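Local structure of Tll0287 protein (Thermosynechococcus elongatus, 5B82) at residues W122-K126 / E127-Y131; I135-A139 / S140-C144. The protein binds a covalently attached heme c with His/Cys axial ligation in a PAS-like domain and probably serves in redox chemistry or sensing. All blocks are in the same frame, centred on the assembly; numbering follows the deposited sequence. Where two conformers were deposited one is given.

Interaction 1: residues W122-K126 / E127-Y131; sequences WQTDK and EGVHY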
ATOM      1  N   TRP A 122      -5.263  14.344   4.684  1.00 19.99           N
ATOM      2  CA  TRP A 122      -5.292  14.034   6.089  0.66 16.28           C
ATOM      3  C   TRP A 122      -6.556  14.518   6.770  1.00 20.83           C
ATOM      4  O   TRP A 122      -7.198  15.475   6.368  1.00 21.39           O
ATOM      5  CB  TRP A 122      -3.974  14.327   6.851  0.66 16.46           C
ATOM      6  CG  TRP A 122      -3.380  15.710   6.818  0.66 19.41           C
ATOM      7  CD1 TRP A 122      -2.605  16.252   5.832  0.66 15.57           C
ATOM      8  CD2 TRP A 122      -3.427  16.687   7.868  0.66 21.65           C
ATOM      9  NE1 TRP A 122      -2.201  17.518   6.182  0.66 19.11           N
ATOM     10  CE2 TRP A 122      -2.693  17.808   7.430  0.66 26.74           C
ATOM     11  CE3 TRP A 122      -4.032  16.727   9.129  0.66 26.35           C
ATOM     12  CZ2 TRP A 122      -2.555  18.956   8.201  0.66 21.74           C
ATOM     13  CZ3 TRP A 122      -3.891  17.869   9.897  0.66 25.45           C
ATOM     14  CH2 TRP A 122      -3.157  18.967   9.431  0.66 25.07           C
ATOM     15  N   GLN A 123      -6.952  13.755   7.779  1.00 22.71           N
ATOM     16  CA  GLN A 123      -8.235  13.937   8.437  1.00 27.00           C
ATOM     17  C   GLN A 123      -8.003  13.847   9.931  1.00 23.17           C
ATOM     18  O   GLN A 123      -7.157  13.075  10.362  1.00 21.39           O
ATOM     19  CB  GLN A 123      -9.156  12.809   7.981  1.00 33.97           C
ATOM     20  CG  GLN A 123     -10.431  12.639   8.745  1.00 43.31           C
ATOM     21  CD  GLN A 123     -11.498  11.970   7.905  1.00 47.47           C
ATOM     22  OE1 GLN A 123     -11.490  12.076   6.673  1.00 41.88           O
ATOM     23  NE2 GLN A 123     -12.426  11.279   8.560  1.00 52.66           N
ATOM     24  N   THR A 124      -8.735  14.629  10.722  1.00 21.01           N
ATOM     25  CA  THR A 124      -8.582  14.565  12.165  1.00 25.05           C
ATOM     26  C   THR A 124      -9.873  14.128  12.830  1.00 27.36           C
ATOM     27  O   THR A 124     -10.971  14.544  12.432  1.00 18.19           O
ATOM     28  CB  THR A 124      -8.154  15.917  12.776  1.00 26.28           C
ATOM     29  OG1 THR A 124      -8.962  16.968  12.235  1.00 27.60           O
ATOM     30  CG2 THR A 124      -6.699  16.201  12.476  1.00 32.15           C
ATOM     31  N   ASP A 125      -9.741  13.288  13.852  1.00 24.20           N
ATOM     32  CA  ASP A 125     -10.896  12.912  14.648  1.00 24.59           C
ATOM     33  C   ASP A 125     -10.473  12.536  16.067  1.00 21.47           C
ATOM     34  O   ASP A 125      -9.319  12.734  16.445  1.00 21.02           O
ATOM     35  CB  ASP A 125     -11.707  11.786  13.980  1.00 28.13           C
ATOM     36  CG  ASP A 125     -10.889  10.534  13.714  1.00 29.26           C
ATOM     37  OD1 ASP A 125      -9.991  10.193  14.519  1.00 25.21           O
ATOM     38  OD2 ASP A 125     -11.152   9.872  12.687  1.00 26.23           O
ATOM     39  N   LYS A 126     -11.394  11.964  16.826  1.00 22.87           N
ATOM     40  CA  LYS A 126     -11.094  11.599  18.214  1.00 24.43           C
ATOM     41  C   LYS A 126      -9.853  10.709  18.320  1.00 24.25           C
ATOM     42  O   LYS A 126      -9.129  10.762  19.306  1.00 24.97           O
ATOM     43  CB  LYS A 126     -12.303  10.915  18.852  1.00 26.60           C
ATOM     44  CG  LYS A 126     -12.807   9.719  18.063  1.00 32.79           C
ATOM     45  CD  LYS A 126     -14.225   9.353  18.466  1.00 37.47           C
ATOM     46  CE  LYS A 126     -14.229   8.267  19.516  1.00 33.26           C
ATOM     47  NZ  LYS A 126     -13.782   6.958  18.964  1.00 37.15           N
ATOM     48  N   GLU A 127      -9.586   9.908  17.286  1.00 22.82           N
ATOM     49  CA  GLU A 127      -8.494   8.947  17.373  1.00 30.27           C
ATOM     50  C   GLU A 127      -7.145   9.616  17.127  1.00 25.63           C
ATOM     51  O   GLU A 127      -6.108   9.125  17.580  1.00 27.55           O
ATOM     52  CB  GLU A 127      -8.714   7.772  16.416  1.00 36.92           C
ATOM     53  CG  GLU A 127     -10.122   7.172  16.500  1.00 45.83           C
ATOM     54  CD  GLU A 127     -10.424   6.532  17.840  1.00 58.71           C
ATOM     55  OE1 GLU A 127      -9.471   6.141  18.548  1.00 66.48           O
ATOM     56  OE2 GLU A 127     -11.620   6.418  18.185  1.00 62.25           O
ATOM     57  N   GLY A 128      -7.165  10.753  16.433  1.00 21.21           N
ATOM     58  CA  GLY A 128      -5.953  11.516  16.210  1.00 19.72           C
ATOM     59  C   GLY A 128      -5.907  12.070  14.787  1.00 18.11           C
ATOM     60  O   GLY A 128      -6.942  12.433  14.227  1.00 20.01           O
ATOM     61  N   VAL A 129      -4.699  12.148  14.239  1.00 17.38           N
ATOM     62  CA  VAL A 129      -4.474  12.605  12.858  1.00 16.09           C
ATOM     63  C   VAL A 129      -4.209  11.405  11.945  1.00 27.09           C
ATOM     64  O   VAL A 129      -3.382  10.550  12.259  1.00 23.59           O
ATOM     65  CB  VAL A 129      -3.284  13.572  12.787  1.00 32.21           C
ATOM     66  CG1 VAL A 129      -3.194  14.176  11.427  1.00 36.09           C
ATOM     67  CG2 VAL A 129      -3.428  14.673  13.806  1.00 33.93           C
ATOM     68  N   HIS A 130      -4.913  11.343  10.815  1.00 17.54           N
ATOM     69  CA  HIS A 130      -4.823  10.200   9.917  1.00 16.52           C
ATOM     70  C   HIS A 130      -4.438  10.702   8.529  1.00 15.67           C
ATOM     71  O   HIS A 130      -5.104  11.576   7.994  1.00 19.71           O
ATOM     72  CB  HIS A 130      -6.171   9.488   9.798  1.00 14.48           C
ATOM     73  CG  HIS A 130      -6.826   9.179  11.110  1.00 23.29           C
ATOM     74  ND1 HIS A 130      -6.665   7.975  11.758  1.00 23.73           N
ATOM     75  CD2 HIS A 130      -7.666   9.909  11.877  1.00 20.74           C
ATOM     76  CE1 HIS A 130      -7.376   7.977  12.872  1.00 27.00           C
ATOM     77  NE2 HIS A 130      -7.997   9.137  12.966  1.00 25.85           N
ATOM     78  N   TYR A 131      -3.386  10.134   7.953  1.00 17.42           N
ATOM     79  CA  TYR A 131      -2.972  10.497   6.610  1.00 14.95           C
ATOM     80  C   TYR A 131      -3.128   9.284   5.721  1.00 20.53           C
ATOM     81  O   TYR A 131      -2.753   8.170   6.112  1.00 18.77           O
ATOM     82  CB  TYR A 131      -1.508  10.952   6.624  1.00 16.69           C
ATOM     83  CG  TYR A 131      -0.890  11.255   5.256  1.00 19.88           C
ATOM     84  CD1 TYR A 131      -1.226  12.408   4.551  1.00 20.63           C
ATOM     85  CD2 TYR A 131       0.069  10.413   4.699  1.00 23.80           C
ATOM     86  CE1 TYR A 131      -0.639  12.706   3.319  1.00 18.38           C
ATOM     87  CE2 TYR A 131       0.668  10.710   3.454  1.00 17.76           C
ATOM     88  CZ  TYR A 131       0.307  11.856   2.783  1.00 17.93           C
ATOM     89  OH  TYR A 131       0.898  12.155   1.558  1.00 21.56           O
TER
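A two-residue beta hairpin joins strand 120-125 to strand 128-136, and Asp125 and His130 meet across it. The tip is a type I turn from Asp125 to Gly128. Gly128 N gives its hydrogen to Asp125 O from above the carbonyl plane, and Asp125 N returns a straighter bond to Gly128 O at 3.0 Å. The ladder continues with the pair Gln123 and His130, bonded both ways through their backbones. Asp125 CG sits between its own backbone N and carbonyl carbon (chi1 58°), which turns the carboxylate back over the turn. There OD1 takes two bonds. Glu127 N reaches Asp125 OD1 on the anti side at 2.8 Å. His130 NE2 reaches Asp125 OD1 on the syn side at 2.7 Å, from the opposite face of the carboxylate. OD1 lies almost in the imidazole plane, but carboxylate and ring are turned 62° apart. His130 ND1 is bonded to Thr179 OG1 on the neighbouring strand, so both ring nitrogens are held and the ring's rotation is fixed. The carboxylate would probably favour a protonated imidazole. Leu104 of helix 103-114 packs on this side of the sheet.

The other side carries Trp122, Thr124, Val129 and Tyr131. In the Trp122 conformer given here, Val129 CG1 touches the six-membered part of the indole obliquely, 3.5 Å from Trp122 CE3. Val129 CG2 lies alongside Thr124 CG2 at 3.8 Å. Trp122 CB meets the edge of the Tyr131 ring at CD1. Leu31 of helix 28-49 touches both Trp122 and Val129. At Gly128, phi is 140°, where a side chain would jam against the preceding carbonyl oxygen. The whole is a two-residue hairpin closed by a type I turn, with Asp125 and Gly128 as its last hydrogen-bonded pair, at the edge of the antiparallel PAS-like sheet.

Interaction 2: residues I135-A139 / S140-C144; sequences IDVQA and SCLAC. With HEC (heme c), chain B.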
ATOM      1  N   ILE A 135      -2.395   4.456  -3.714  1.00 16.69           N
ATOM      2  CA  ILE A 135      -1.448   3.640  -4.461  1.00 22.51           C
ATOM      3  C   ILE A 135      -2.108   3.252  -5.780  1.00 24.25           C
ATOM      4  O   ILE A 135      -3.173   2.628  -5.788  1.00 26.48           O
ATOM      5  CB  ILE A 135      -1.102   2.352  -3.702  1.00 18.26           C
ATOM      6  CG1 ILE A 135      -0.454   2.685  -2.361  1.00 17.39           C
ATOM      7  CG2 ILE A 135      -0.158   1.475  -4.530  1.00 17.62           C
ATOM      8  CD1 ILE A 135      -0.477   1.550  -1.356  1.00 17.14           C
ATOM      9  N   ASP A 136      -1.488   3.615  -6.895  1.00 21.10           N
ATOM     10  CA  ASP A 136      -2.039   3.251  -8.189  1.00 22.02           C
ATOM     11  C   ASP A 136      -1.272   2.081  -8.795  1.00 24.77           C
ATOM     12  O   ASP A 136      -0.169   1.755  -8.359  1.00 27.09           O
ATOM     13  CB  ASP A 136      -2.056   4.449  -9.142  1.00 27.49           C
ATOM     14  CG  ASP A 136      -3.098   5.500  -8.752  1.00 34.63           C
ATOM     15  OD1 ASP A 136      -4.156   5.130  -8.192  1.00 37.17           O
ATOM     16  OD2 ASP A 136      -2.859   6.700  -9.018  1.00 36.41           O
ATOM     17  N   VAL A 137      -1.868   1.447  -9.794  1.00 23.69           N
ATOM     18  CA  VAL A 137      -1.239   0.315 -10.457  1.00 24.03           C
ATOM     19  C   VAL A 137      -0.427   0.791 -11.657  1.00 23.16           C
ATOM     20  O   VAL A 137      -0.973   1.446 -12.536  1.00 31.97           O
ATOM     21  CB  VAL A 137      -2.304  -0.678 -10.938  1.00 25.55           C
ATOM     22  CG1 VAL A 137      -1.666  -1.797 -11.746  1.00 27.72           C
ATOM     23  CG2 VAL A 137      -3.082  -1.241  -9.751  1.00 26.92           C
ATOM     24  N   GLN A 138       0.873   0.487 -11.684  1.00 27.22           N
ATOM     25  CA  GLN A 138       1.690   0.656 -12.903  1.00 34.82           C
ATOM     26  C   GLN A 138       1.890  -0.674 -13.631  1.00 34.45           C
ATOM     27  O   GLN A 138       1.527  -1.731 -13.110  1.00 29.71           O
ATOM     28  CB  GLN A 138       3.060   1.270 -12.594  1.00 36.83           C
ATOM     29  CG  GLN A 138       3.011   2.715 -12.127  1.00 41.64           C
ATOM     30  CD  GLN A 138       2.876   2.820 -10.634  1.00 45.01           C
ATOM     31  OE1 GLN A 138       3.477   2.042  -9.900  1.00 52.95           O
ATOM     32  NE2 GLN A 138       2.073   3.773 -10.169  1.00 41.22           N
ATOM     33  N   ALA A 139       2.477  -0.617 -14.828  1.00 32.34           N
ATOM     34  CA  ALA A 139       2.672  -1.808 -15.653  1.00 29.55           C
ATOM     35  C   ALA A 139       3.486  -2.903 -14.976  1.00 26.11           C
ATOM     36  O   ALA A 139       3.164  -4.081 -15.108  1.00 31.75           O
ATOM     37  CB  ALA A 139       3.304  -1.441 -17.012  1.00 31.69           C
ATOM     38  N   SER A 140       4.537  -2.515 -14.263  1.00 27.54           N
ATOM     39  CA  SER A 140       5.412  -3.482 -13.612  1.00 31.74           C
ATOM     40  C   SER A 140       4.621  -4.356 -12.641  1.00 29.00           C
ATOM     41  O   SER A 140       4.823  -5.571 -12.564  1.00 35.76           O
ATOM     42  CB  SER A 140       6.536  -2.753 -12.875  1.00 37.44           C
ATOM     43  OG  SER A 140       6.009  -1.832 -11.926  1.00 36.37           O
ATOM     44  N   CYS A 141       3.689  -3.726 -11.935  1.00 31.67           N
ATOM     45  CA  CYS A 141       2.910  -4.394 -10.894  1.00 29.80           C
ATOM     46  C   CYS A 141       2.151  -5.595 -11.440  1.00 30.95           C
ATOM     47  O   CYS A 141       1.940  -6.593 -10.737  1.00 37.00           O
ATOM     48  CB  CYS A 141       1.936  -3.404 -10.259  1.00 24.53           C
ATOM     49  SG  CYS A 141       2.651  -1.784  -9.956  1.00 25.89           S
ATOM     50  N   LEU A 142       1.776  -5.509 -12.711  1.00 28.98           N
ATOM     51  CA  LEU A 142       1.000  -6.561 -13.346  1.00 28.35           C
ATOM     52  C   LEU A 142       1.756  -7.886 -13.401  1.00 30.60           C
ATOM     53  O   LEU A 142       1.159  -8.928 -13.678  1.00 29.42           O
ATOM     54  CB  LEU A 142       0.566  -6.144 -14.756  1.00 31.38           C
ATOM     55  CG  LEU A 142      -0.273  -4.872 -14.891  1.00 31.22           C
ATOM     56  CD1 LEU A 142      -0.579  -4.598 -16.365  1.00 34.40           C
ATOM     57  CD2 LEU A 142      -1.557  -4.977 -14.083  1.00 34.69           C
ATOM     58  N   ALA A 143       3.064  -7.853 -13.144  1.00 32.45           N
ATOM     59  CA  ALA A 143       3.831  -9.091 -13.044  1.00 31.60           C
ATOM     60  C   ALA A 143       3.282 -10.013 -11.954  1.00 34.97           C
ATOM     61  O   ALA A 143       3.349 -11.235 -12.087  1.00 34.78           O
ATOM     62  CB  ALA A 143       5.308  -8.799 -12.794  1.00 32.42           C
ATOM     63  N   CYS A 144       2.730  -9.435 -10.886  1.00 28.73           N
ATOM     64  CA  CYS A 144       2.285 -10.247  -9.739  1.00 33.53           C
ATOM     65  C   CYS A 144       0.858  -9.933  -9.297  1.00 31.26           C
ATOM     66  O   CYS A 144       0.267 -10.672  -8.506  1.00 33.84           O
ATOM     67  CB  CYS A 144       3.220 -10.069  -8.535  1.00 28.39           C
ATOM     68  SG  CYS A 144       4.967 -10.416  -8.829  1.00 34.04           S
TER
HETATM   69 FE   HEC B 501       2.579  -5.961  -4.629  1.00 24.74          FE
HETATM   70  CHA HEC B 501       1.242  -6.704  -1.597  1.00 22.10           C
HETATM   71  CHB HEC B 501       0.942  -2.876  -4.532  1.00 23.23           C
HETATM   72  CHC HEC B 501       4.062  -5.033  -7.531  1.00 29.06           C
HETATM   73  CHD HEC B 501       3.867  -9.131  -4.939  1.00 27.45           C
HETATM   74  NA  HEC B 501       1.274  -4.994  -3.342  1.00 23.96           N
HETATM   75  C1A HEC B 501       0.969  -5.448  -2.075  1.00 24.69           C
HETATM   76  C2A HEC B 501       0.299  -4.384  -1.352  1.00 24.16           C
HETATM   77  C3A HEC B 501       0.227  -3.331  -2.176  1.00 22.44           C
HETATM   78  C4A HEC B 501       0.827  -3.693  -3.434  1.00 24.98           C
HETATM   79  CMA HEC B 501      -0.393  -1.956  -1.883  1.00 17.22           C
HETATM   80  CAA HEC B 501      -0.213  -4.450   0.110  1.00 24.65           C
HETATM   81  CBA HEC B 501      -1.719  -4.698   0.183  1.00 21.00           C
HETATM   82  CGA HEC B 501      -2.014  -6.164   0.011  1.00 20.63           C
HETATM   83  O1A HEC B 501      -2.681  -6.532  -0.987  1.00 30.44           O
HETATM   84  O2A HEC B 501      -1.556  -6.981   0.852  1.00 24.48           O
HETATM   85  NB  HEC B 501       2.486  -4.281  -5.800  1.00 28.16           N
HETATM   86  C1B HEC B 501       1.808  -3.103  -5.570  1.00 26.72           C
HETATM   87  C2B HEC B 501       2.164  -2.151  -6.603  1.00 26.88           C
HETATM   88  C3B HEC B 501       3.018  -2.752  -7.433  1.00 24.58           C
HETATM   89  C4B HEC B 501       3.247  -4.095  -6.943  1.00 27.82           C
HETATM   90  CMB HEC B 501       1.598  -0.714  -6.736  1.00 17.17           C
HETATM   91  CAB HEC B 501       3.673  -2.130  -8.690  1.00 22.04           C
HETATM   92  CBB HEC B 501       4.635  -0.980  -8.297  1.00 19.42           C
HETATM   93  NC  HEC B 501       3.717  -6.922  -5.996  1.00 30.66           N
HETATM   94  C1C HEC B 501       4.277  -6.327  -7.105  1.00 31.59           C
HETATM   95  C2C HEC B 501       5.245  -7.249  -7.662  1.00 33.41           C
HETATM   96  C3C HEC B 501       5.097  -8.429  -7.036  1.00 31.24           C
HETATM   97  C4C HEC B 501       4.195  -8.214  -5.918  1.00 29.68           C
HETATM   98  CMC HEC B 501       5.928  -7.017  -9.031  1.00 26.69           C
HETATM   99  CAC HEC B 501       5.821  -9.765  -7.352  1.00 28.95           C
HETATM  100  CBC HEC B 501       7.366  -9.704  -7.304  1.00 34.48           C
HETATM  101  ND  HEC B 501       2.510  -7.668  -3.501  1.00 27.17           N
HETATM  102  C1D HEC B 501       3.237  -8.827  -3.753  1.00 32.00           C
HETATM  103  C2D HEC B 501       3.218  -9.662  -2.567  1.00 28.75           C
HETATM  104  C3D HEC B 501       2.389  -8.893  -1.546  1.00 28.85           C
HETATM  105  C4D HEC B 501       1.994  -7.678  -2.204  1.00 27.07           C
HETATM  106  CMD HEC B 501       3.883 -11.039  -2.368  1.00 25.18           C
HETATM  107  CAD HEC B 501       2.056  -9.298  -0.094  1.00 24.15           C
HETATM  108  CBD HEC B 501       3.204  -8.740   0.740  1.00 25.35           C
HETATM  109  CGD HEC B 501       2.935  -8.883   2.222  1.00 24.03           C
HETATM  110  O1D HEC B 501       2.836 -10.028   2.716  1.00 29.31           O
HETATM  111  O2D HEC B 501       2.830  -7.839   2.902  1.00 26.35           O
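Cys141 and Cys144 fasten heme c to the chain, and Gln138 comes up beside the first of these links. The two cysteines precede the axial ligand His145, which makes this the CXXCH motif of c-type hemes. Cys141 SG is bonded to heme CAB at 1.7 Å, and Cys144 SG to heme CAC at 1.8 Å. The Gln138 chain bends at chi2 (90°) and brings OE1 within 3.9 Å of Cys141 SG. The same OE1 lies near heme CBB, and Ser140 OG also approaches this substituent. Further back along the chain, Ile135 meets two heme methyls with separate branches: CD1 faces CMA and CG2 faces CMB.

The backbone carrying the cysteines coils through successive i to i+3 bonds into a short, weakly bonded helix. Leu142 N bonds to Ala139 O at 3.1 Å, with the donor well above the carbonyl plane. Cys141 N makes a weak bond to Gln138 O. Inside 140-144, Ala143 N bonds to Ser140 O and Cys144 N to Cys141 O. Val137 packs against this coil. Its CG1 is anti to the backbone N and reaches Cys141 CB. Val137 itself rests on Phe167 and Arg173, a heme-binding residue, while Leu142 also touches Val169. An alanine in place of Leu142 would probably leave Val137 CG1 without this partner and open a gap beside Val169. Cys144 O accepts a bond from Arg94, whose backbone N also binds the heme. The Val137 and Leu142 side chains cross at about a right angle, with Val137 CG1 3.9 Å from Leu142 CD2.

Strand 128-136 connects the two interactions. Interaction 1 holds its start, at the hairpin with strand 120-125. Interaction 2 takes up its end, where the chain leaves the sheet for the heme-binding motif. Their centres are about 29 Å apart, on opposite sides of the chain's centre. They do not touch, and are joined by the strand itself. The heme belongs to interaction 2 alone. The Tyr131 side chain of interaction 1 stays about 14 Å from it, whereas the Cys141 side chain is about 5 Å from that of His145, an axial ligand. Strand 172-181 and helix 28-49 both reach the two contacts, so shared elements frame hairpin and heme pocket.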